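Local coordinates for protein Eps1p (Saccharomyces cerevisiae, PDB 4TW5) that is a yeast member of the thioredoxin superfamily, its crystallised fragment folding into two thioredoxin-like domains in tandem, each holding two disulfide bonds, at residues A131-Q136 and T186-S191; D178-F183 and R231-A236; S118-N123 and S191-V196. One frame throughout, in Å; residues are numbered along the deposited sequence.

Contact 1 of 3, residues A131-Q136 and T186-S191; sequences AKSESQ and TWKIIS
K188 and S133 bring the loop 131-136 against the helix at their closest backbone approach, CA to CA 5.2 Å. The lysine leaves CB with CG anti to the backbone N (chi1 -178°), and CG packs against S133 CB at 4.0 Å. Beyond it the chain is fully extended: CD carries it past the serine, CE comes up to the A131 carbonyl, and NZ makes a weak 3.0 Å hydrogen bond to A131 O. The same ammonium forms a salt bridge with D169 and a hydrogen bond with L128 O. One turn on, S191 OG accepts from E134 N at 3.1 Å while donating to K188 O of its own helix at 2.8 Å. S135 OG meets the indole at its edge, 7° out of the ring plane, and takes a hydrogen bond from W187 NE1 (2.9 Å, 160°); H203 ND1 is its second partner. S133 OG accepts from S135 N in an ST turn and also pairs with S168 OG. Three serine hydroxyls in a buried contact are thus each satisfied by at least two partners, so this loop is fixed against the helix mainly by directional polar bonds.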
loop_
_atom_site.group_PDB
_atom_site.type_symbol
_atom_site.label_atom_id
_atom_site.label_comp_id
_atom_site.label_asym_id
_atom_site.label_seq_id
_atom_site.Cartn_x
_atom_site.Cartn_y
_atom_site.Cartn_z
ATOM N N ALA A 131 -3.501 28.521 22.699
ATOM C CA ALA A 131 -2.580 27.485 23.154
ATOM C C ALA A 131 -2.068 26.636 21.998
ATOM O O ALA A 131 -2.728 26.501 20.961
ATOM C CB ALA A 131 -3.230 26.633 24.176
ATOM N N LYS A 132 -0.868 26.109 22.177
ATOM C CA LYS A 132 -0.275 25.158 21.249
ATOM C C LYS A 132 -0.890 23.775 21.463
ATOM O O LYS A 132 -1.337 23.451 22.567
ATOM C CB LYS A 132 1.230 25.090 21.447
ATOM C CG LYS A 132 2.017 24.565 20.271
ATOM C CD LYS A 132 3.165 23.676 20.768
ATOM C CE LYS A 132 3.927 24.335 21.895
ATOM N NZ LYS A 132 4.983 23.433 22.460
ATOM N N SER A 133 -0.938 22.967 20.410
ATOM C CA SER A 133 -1.252 21.560 20.586
ATOM C C SER A 133 0.002 20.857 21.092
ATOM O O SER A 133 1.102 21.135 20.615
ATOM C CB SER A 133 -1.745 20.935 19.288
ATOM O OG SER A 133 -1.863 19.531 19.419
ATOM N N GLU A 134 -0.143 19.996 22.091
ATOM C CA GLU A 134 0.998 19.220 22.574
ATOM C C GLU A 134 1.245 17.977 21.710
ATOM O O GLU A 134 2.281 17.316 21.870
ATOM C CB GLU A 134 0.799 18.791 24.040
ATOM C CG GLU A 134 0.790 19.941 25.071
ATOM C CD GLU A 134 1.951 20.920 24.892
ATOM O OE1 GLU A 134 3.117 20.478 24.810
ATOM O OE2 GLU A 134 1.700 22.144 24.830
ATOM N N SER A 135 0.306 17.671 20.797
ATOM C CA SER A 135 0.367 16.464 19.979
ATOM C C SER A 135 1.608 16.448 19.092
ATOM O O SER A 135 1.862 17.385 18.376
ATOM C CB SER A 135 -0.896 16.357 19.125
ATOM O OG SER A 135 -0.845 15.285 18.205
ATOM N N GLN A 136 2.393 15.378 19.141
ATOM C CA GLN A 136 3.634 15.346 18.356
ATOM C C GLN A 136 3.508 14.665 16.993
ATOM O O GLN A 136 2.794 13.680 16.819
ATOM C CB GLN A 136 4.736 14.662 19.160
ATOM C CG GLN A 136 5.166 15.442 20.387
ATOM C CD GLN A 136 6.005 14.603 21.354
ATOM O OE1 GLN A 136 5.495 14.120 22.374
ATOM N NE2 GLN A 136 7.288 14.427 21.037
ATOM N N THR A 186 -11.094 18.400 19.579
ATOM C CA THR A 186 -11.074 17.353 20.574
ATOM C C THR A 186 -9.660 16.835 20.803
ATOM O O THR A 186 -9.244 16.677 21.951
ATOM C CB THR A 186 -12.007 16.223 20.176
ATOM O OG1 THR A 186 -13.318 16.761 20.016
ATOM C CG2 THR A 186 -12.072 15.184 21.244
ATOM N N TRP A 187 -8.908 16.602 19.728
ATOM C CA TRP A 187 -7.563 16.068 19.869
ATOM C C TRP A 187 -6.598 17.031 20.566
ATOM O O TRP A 187 -5.762 16.618 21.380
ATOM C CB TRP A 187 -7.006 15.657 18.521
ATOM C CG TRP A 187 -5.730 14.945 18.676
ATOM C CD1 TRP A 187 -4.501 15.380 18.290
ATOM C CD2 TRP A 187 -5.530 13.678 19.326
ATOM N NE1 TRP A 187 -3.551 14.458 18.628
ATOM C CE2 TRP A 187 -4.143 13.416 19.296
ATOM C CE3 TRP A 187 -6.388 12.757 19.950
ATOM C CZ2 TRP A 187 -3.573 12.249 19.847
ATOM C CZ3 TRP A 187 -5.817 11.569 20.512
ATOM C CH2 TRP A 187 -4.421 11.333 20.432
ATOM N N LYS A 188 -6.726 18.313 20.256
ATOM C CA LYS A 188 -5.929 19.334 20.896
ATOM C C LYS A 188 -6.222 19.403 22.399
ATOM O O LYS A 188 -5.313 19.473 23.205
ATOM C CB LYS A 188 -6.210 20.691 20.245
ATOM C CG LYS A 188 -5.389 21.845 20.789
ATOM C CD LYS A 188 -5.575 23.029 19.877
ATOM C CE LYS A 188 -4.762 24.217 20.309
ATOM N NZ LYS A 188 -4.911 25.317 19.326
ATOM N N ILE A 189 -7.494 19.346 22.771
ATOM C CA ILE A 189 -7.870 19.414 24.175
ATOM C C ILE A 189 -7.311 18.169 24.918
ATOM O O ILE A 189 -6.645 18.298 25.948
ATOM C CB ILE A 189 -9.420 19.522 24.320
ATOM C CG1 ILE A 189 -9.927 20.808 23.673
ATOM C CG2 ILE A 189 -9.851 19.502 25.763
ATOM C CD1 ILE A 189 -11.444 20.869 23.506
ATOM N N ILE A 190 -7.507 16.993 24.330
ATOM C CA ILE A 190 -6.931 15.747 24.818
ATOM C C ILE A 190 -5.434 15.830 24.993
ATOM O O ILE A 190 -4.901 15.281 25.974
ATOM C CB ILE A 190 -7.258 14.593 23.882
ATOM C CG1 ILE A 190 -8.759 14.340 23.903
ATOM C CG2 ILE A 190 -6.483 13.346 24.234
ATOM C CD1 ILE A 190 -9.242 13.488 22.768
ATOM N N SER A 191 -4.731 16.454 24.050
ATOM C CA SER A 191 -3.277 16.497 24.158
ATOM C C SER A 191 -2.845 17.328 25.370
ATOM O O SER A 191 -1.914 16.966 26.076
ATOM C CB SER A 191 -2.636 17.049 22.900
ATOM O OG SER A 191 -2.770 18.453 22.835
#

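Contact 2 of 3, residues D178-F183 and R231-A236; sequences DKCHEF and REPKVA
K179 and E232 supply the one charged pair, a salt bridge between two partly exposed side chains. K179 CG is anti to the carbonyl carbon (chi1 -66°), and the rest of the chain runs out extended, as does that of E232; the two cross obliquely. The modelled 2.4 Å between K179 NZ and E232 OE2 is too short to be taken literally, but the pairing is clear, and K179 CD also lies against E232 CG at 3.6 Å. The ammonium has a second partner in a cation-pi contact with Y254.

A water makes the polar link between the backbones. It accepts from K179 N at 2.9 Å and donates to R231 O at 2.6 Å, bridging K179 to the loop that leads into strand 234-238.

The apolar contacts lie deeper. C180, whose SG is disulfide-bonded to C177, places that sulfur 3.9 Å from P233 CG. F183 reaches the same proline from the next turn, its CD2 3.9 Å from P233 CB, the two side chains sliding past each other in opposite directions. The far end of the phenyl ring continues to the strand, CZ lying 3.7 Å from V235 CG2, while Y261 stacks edge-to-face with the ring.

A cysteine pair at the start of a helix, faced by a proline just before strand 234-238, which runs antiparallel beside the central strand 155-160, is the layout of the thioredoxin fold. P233 probably corresponds to the cis-proline of classical thioredoxins, but here the E232-P233 peptide is trans, with the CA atoms of E232 and P233 3.8 Å apart.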
loop_
_atom_site.group_PDB
_atom_site.type_symbol
_atom_site.label_atom_id
_atom_site.label_comp_id
_atom_site.label_asym_id
_atom_site.label_seq_id
_atom_site.Cartn_x
_atom_site.Cartn_y
_atom_site.Cartn_z
ATOM N N ASP A 178 -16.385 13.530 7.737
ATOM C CA ASP A 178 -17.257 14.528 8.328
ATOM C C ASP A 178 -16.806 14.978 9.714
ATOM O O ASP A 178 -16.985 16.134 10.083
ATOM C CB ASP A 178 -18.684 13.988 8.427
ATOM C CG ASP A 178 -19.322 13.744 7.067
ATOM O OD1 ASP A 178 -18.923 14.396 6.066
ATOM O OD2 ASP A 178 -20.214 12.868 7.006
ATOM N N LYS A 179 -16.226 14.059 10.476
ATOM C CA LYS A 179 -15.894 14.329 11.868
ATOM C C LYS A 179 -14.475 14.853 12.087
ATOM O O LYS A 179 -14.165 15.288 13.172
ATOM C CB LYS A 179 -16.117 13.068 12.708
ATOM C CG LYS A 179 -17.580 12.643 12.790
ATOM C CD LYS A 179 -17.673 11.144 13.101
ATOM C CE LYS A 179 -19.099 10.639 13.094
ATOM N NZ LYS A 179 -19.102 9.133 13.069
ATOM N N CYS A 180 -13.628 14.816 11.060
ATOM C CA CYS A 180 -12.223 15.169 11.209
ATOM C C CYS A 180 -11.970 16.568 11.815
ATOM O O CYS A 180 -11.080 16.743 12.658
ATOM C CB CYS A 180 -11.511 15.083 9.871
ATOM S SG CYS A 180 -10.931 13.473 9.343
ATOM N N HIS A 181 -12.728 17.562 11.361
ATOM C CA HIS A 181 -12.573 18.931 11.841
ATOM C C HIS A 181 -13.002 19.076 13.295
ATOM O O HIS A 181 -12.325 19.718 14.089
ATOM C CB HIS A 181 -13.375 19.889 10.969
ATOM C CG HIS A 181 -13.307 21.313 11.424
ATOM N ND1 HIS A 181 -12.299 22.170 11.035
ATOM C CD2 HIS A 181 -14.112 22.025 12.249
ATOM C CE1 HIS A 181 -12.494 23.351 11.590
ATOM N NE2 HIS A 181 -13.586 23.289 12.333
ATOM N N GLU A 182 -14.144 18.494 13.642
ATOM C CA GLU A 182 -14.586 18.462 15.031
ATOM C C GLU A 182 -13.494 17.814 15.898
ATOM O O GLU A 182 -13.198 18.255 17.013
ATOM C CB GLU A 182 -15.891 17.678 15.185
ATOM C CG GLU A 182 -16.554 17.781 16.575
ATOM C CD GLU A 182 -17.819 16.922 16.708
ATOM O OE1 GLU A 182 -17.848 15.800 16.163
ATOM O OE2 GLU A 182 -18.801 17.368 17.343
ATOM N N PHE A 183 -12.913 16.734 15.392
ATOM C CA PHE A 183 -11.973 15.989 16.206
ATOM C C PHE A 183 -10.638 16.714 16.350
ATOM O O PHE A 183 -9.881 16.392 17.263
ATOM C CB PHE A 183 -11.750 14.577 15.644
ATOM C CG PHE A 183 -11.153 13.613 16.652
ATOM C CD1 PHE A 183 -11.894 13.184 17.736
ATOM C CD2 PHE A 183 -9.841 13.176 16.534
ATOM C CE1 PHE A 183 -11.349 12.323 18.667
ATOM C CE2 PHE A 183 -9.286 12.303 17.476
ATOM C CZ PHE A 183 -10.044 11.878 18.536
ATOM N N ARG A 231 -15.230 8.310 6.794
ATOM C CA ARG A 231 -14.177 7.752 7.618
ATOM C C ARG A 231 -14.032 8.631 8.852
ATOM O O ARG A 231 -14.410 9.813 8.838
ATOM C CB ARG A 231 -12.862 7.696 6.845
ATOM C CG ARG A 231 -13.065 7.452 5.371
ATOM C CD ARG A 231 -11.779 7.554 4.615
ATOM N NE ARG A 231 -11.452 8.920 4.236
ATOM C CZ ARG A 231 -10.358 9.224 3.560
ATOM N NH1 ARG A 231 -9.518 8.260 3.214
ATOM N NH2 ARG A 231 -10.105 10.472 3.231
ATOM N N GLU A 232 -13.419 8.071 9.886
ATOM C CA GLU A 232 -13.180 8.772 11.141
ATOM C C GLU A 232 -11.732 8.655 11.527
ATOM O O GLU A 232 -11.092 7.659 11.211
ATOM C CB GLU A 232 -13.979 8.160 12.287
ATOM C CG GLU A 232 -15.440 8.439 12.369
ATOM C CD GLU A 232 -16.032 7.712 13.554
ATOM O OE1 GLU A 232 -15.288 6.880 14.127
ATOM O OE2 GLU A 232 -17.209 7.974 13.918
ATOM N N PRO A 233 -11.221 9.645 12.270
ATOM C CA PRO A 233 -9.852 9.505 12.777
ATOM C C PRO A 233 -9.814 8.378 13.809
ATOM O O PRO A 233 -10.837 8.075 14.443
ATOM C CB PRO A 233 -9.557 10.879 13.392
ATOM C CG PRO A 233 -10.642 11.792 12.814
ATOM C CD PRO A 233 -11.826 10.933 12.633
ATOM N N LYS A 234 -8.690 7.689 13.919
ATOM C CA LYS A 234 -8.603 6.621 14.914
ATOM C C LYS A 234 -7.619 6.990 16.008
ATOM O O LYS A 234 -6.717 7.784 15.781
ATOM C CB LYS A 234 -8.202 5.304 14.260
ATOM C CG LYS A 234 -9.184 4.874 13.187
ATOM C CD LYS A 234 -10.523 4.498 13.771
ATOM C CE LYS A 234 -11.355 3.817 12.683
ATOM N NZ LYS A 234 -12.639 3.252 13.192
ATOM N N VAL A 235 -7.809 6.402 17.187
ATOM C CA VAL A 235 -6.971 6.617 18.350
ATOM C C VAL A 235 -6.546 5.281 18.958
ATOM O O VAL A 235 -7.384 4.390 19.122
ATOM C CB VAL A 235 -7.708 7.462 19.429
ATOM C CG1 VAL A 235 -6.888 7.562 20.734
ATOM C CG2 VAL A 235 -8.045 8.841 18.902
ATOM N N ALA A 236 -5.260 5.160 19.307
ATOM C CA ALA A 236 -4.713 3.971 19.975
ATOM C C ALA A 236 -3.693 4.331 21.080
ATOM O O ALA A 236 -2.958 5.306 20.968
ATOM C CB ALA A 236 -4.063 3.068 18.962
HETATM O O HOH W 1 -16.142 11.134 10.175
#

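Contact 3 of 3, residues S118-N123 and S191-V196; sequences SMDPNN and SRQLAV
M119 and Q193 mark the nearest approach of the two backbones, CA to CA 6.0 Å, where the turn between helices 107-118 and 121-124 meets the last turns of helix 180-196. M119 makes the largest single contribution. Its thioether crosses the R192 side chain at about a right angle, and the terminal methyl CE sits over the centre of one face of the guanidinium, 3.4 Å from R192 CZ. The arginine is bent at chi3 (55°), which turns NE back toward the M119 backbone. M119 SD meanwhile lies against the helix, 3.4 Å from R192 O, and its flank touches V196 CG2. A water accepts from R192 NE at 2.6 Å and donates weakly to M119 O.

The next residue, D120, is the N-cap of helix 121-124: its OD1 takes a capping bond from N122 N at 3.1 Å and, on its syn lone pair, a side-chain hydrogen bond from N122 ND2. In the fold this short helix belongs to the passage from the N-terminal thioredoxin domain into the second one, and N122 OD1 is in turn held by R185 of helix 180-196.

The other carboxylate oxygen faces Q193. D120 CB lies 3.6 Å from Q193 NE2, with carboxylate and amide planes 87° apart, and a water lies between the polar ends, 2.5 Å from D120 OD2 and accepting from Q193 NE2 at 2.6 Å. The glutamine amide is gripped further by R116 O at NE2 and by S258 OG at OE1.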
loop_
_atom_site.group_PDB
_atom_site.type_symbol
_atom_site.label_atom_id
_atom_site.label_comp_id
_atom_site.label_asym_id
_atom_site.label_seq_id
_atom_site.Cartn_x
_atom_site.Cartn_y
_atom_site.Cartn_z
ATOM N N SER A 118 -8.801 22.545 34.003
ATOM C CA SER A 118 -8.522 23.926 33.650
ATOM C C SER A 118 -8.147 24.037 32.172
ATOM O O SER A 118 -8.260 25.099 31.577
ATOM C CB SER A 118 -7.404 24.513 34.517
ATOM O OG SER A 118 -6.153 24.229 33.947
ATOM N N MET A 119 -7.727 22.934 31.567
ATOM C CA MET A 119 -7.306 22.991 30.174
ATOM C C MET A 119 -8.398 22.584 29.204
ATOM O O MET A 119 -8.168 22.491 28.007
ATOM C CB MET A 119 -6.077 22.128 29.959
ATOM C CG MET A 119 -4.808 22.932 30.088
ATOM S SD MET A 119 -3.523 21.782 30.359
ATOM C CE MET A 119 -2.194 22.346 29.316
ATOM N N ASP A 120 -9.582 22.314 29.729
ATOM C CA ASP A 120 -10.760 22.155 28.903
ATOM C C ASP A 120 -11.387 23.537 28.656
ATOM O O ASP A 120 -12.009 24.102 29.553
ATOM C CB ASP A 120 -11.724 21.188 29.590
ATOM C CG ASP A 120 -12.874 20.752 28.702
ATOM O OD1 ASP A 120 -13.290 21.499 27.763
ATOM O OD2 ASP A 120 -13.361 19.631 28.964
ATOM N N PRO A 121 -11.280 24.049 27.414
ATOM C CA PRO A 121 -11.711 25.412 27.087
ATOM C C PRO A 121 -13.192 25.593 27.292
ATOM O O PRO A 121 -13.619 26.720 27.486
ATOM C CB PRO A 121 -11.352 25.567 25.607
ATOM C CG PRO A 121 -10.459 24.425 25.290
ATOM C CD PRO A 121 -10.856 23.321 26.210
ATOM N N ASN A 122 -13.960 24.507 27.227
ATOM C CA ASN A 122 -15.413 24.602 27.358
ATOM C C ASN A 122 -15.855 24.894 28.795
ATOM O O ASN A 122 -16.970 25.359 29.015
ATOM C CB ASN A 122 -16.080 23.289 26.908
ATOM C CG ASN A 122 -15.687 22.868 25.484
ATOM O OD1 ASN A 122 -16.108 23.493 24.503
ATOM N ND2 ASN A 122 -14.873 21.803 25.372
ATOM N N ASN A 123 -14.972 24.649 29.769
ATOM C CA ASN A 123 -15.331 24.803 31.177
ATOM C C ASN A 123 -15.459 26.279 31.555
ATOM O O ASN A 123 -16.352 26.674 32.314
ATOM C CB ASN A 123 -14.330 24.083 32.084
ATOM C CG ASN A 123 -14.571 22.559 32.132
ATOM O OD1 ASN A 123 -15.676 22.091 31.883
ATOM N ND2 ASN A 123 -13.541 21.801 32.489
ATOM N N SER A 191 -4.731 16.454 24.050
ATOM C CA SER A 191 -3.277 16.497 24.158
ATOM C C SER A 191 -2.845 17.328 25.370
ATOM O O SER A 191 -1.914 16.966 26.076
ATOM C CB SER A 191 -2.636 17.049 22.900
ATOM O OG SER A 191 -2.770 18.453 22.835
ATOM N N ARG A 192 -3.548 18.424 25.624
ATOM C CA ARG A 192 -3.162 19.291 26.719
ATOM C C ARG A 192 -3.553 18.674 28.065
ATOM O O ARG A 192 -2.811 18.771 29.004
ATOM C CB ARG A 192 -3.783 20.672 26.549
ATOM C CG ARG A 192 -3.040 21.526 25.510
ATOM C CD ARG A 192 -3.769 22.840 25.149
ATOM N NE ARG A 192 -4.117 23.743 26.256
ATOM C CZ ARG A 192 -3.251 24.491 26.935
ATOM N NH1 ARG A 192 -1.966 24.460 26.640
ATOM N NH2 ARG A 192 -3.681 25.294 27.895
ATOM N N GLN A 193 -4.701 18.029 28.150
ATOM C CA GLN A 193 -5.105 17.410 29.402
ATOM C C GLN A 193 -4.167 16.253 29.782
ATOM O O GLN A 193 -3.773 16.129 30.937
ATOM C CB GLN A 193 -6.561 16.934 29.302
ATOM C CG GLN A 193 -7.573 18.086 29.271
ATOM C CD GLN A 193 -9.008 17.590 29.297
ATOM O OE1 GLN A 193 -9.376 16.721 28.523
ATOM N NE2 GLN A 193 -9.820 18.140 30.185
ATOM N N LEU A 194 -3.752 15.459 28.796
ATOM C CA LEU A 194 -2.876 14.328 29.053
ATOM C C LEU A 194 -1.470 14.781 29.386
ATOM O O LEU A 194 -0.695 14.029 29.989
ATOM C CB LEU A 194 -2.840 13.366 27.867
ATOM C CG LEU A 194 -4.087 12.487 27.786
ATOM C CD1 LEU A 194 -4.016 11.524 26.596
ATOM C CD2 LEU A 194 -4.322 11.741 29.094
ATOM N N ALA A 195 -1.118 15.983 28.960
ATOM C CA ALA A 195 0.195 16.510 29.273
ATOM C C ALA A 195 0.411 16.714 30.798
ATOM O O ALA A 195 1.527 16.592 31.278
ATOM C CB ALA A 195 0.422 17.813 28.527
ATOM N N VAL A 196 -0.659 17.005 31.538
ATOM C CA VAL A 196 -0.606 17.145 33.001
ATOM C C VAL A 196 -0.194 15.827 33.623
ATOM O O VAL A 196 0.544 15.785 34.610
ATOM C CB VAL A 196 -1.973 17.592 33.596
ATOM C CG1 VAL A 196 -2.034 17.367 35.118
ATOM C CG2 VAL A 196 -2.253 19.037 33.255
HETATM O O HOH W 2 -6.265 25.002 26.895
HETATM O O HOH W 3 -12.414 17.972 30.534
#

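In the fold
From the N terminus, the chain completes the first thioredoxin domain and enters contact 3 at 118-123, then contact 1 at 131-136, just before strand 136-137 of the second sheet. Further along, helix 180-196 serves all three: 178-183 opens contact 2, 186-191 closes contact 1, and 191-196 closes contact 3, whose loop encloses that of contact 1. Contact 2 closes last, at 231-236, so its loop crosses both others. Contacts 1 and 3 share S191 and touch where A131 meets R192; contacts 1 and 2 touch through W187 and V235. Together they tie the interdomain passage, the edge strand's approach and strand 234-238 to one helix.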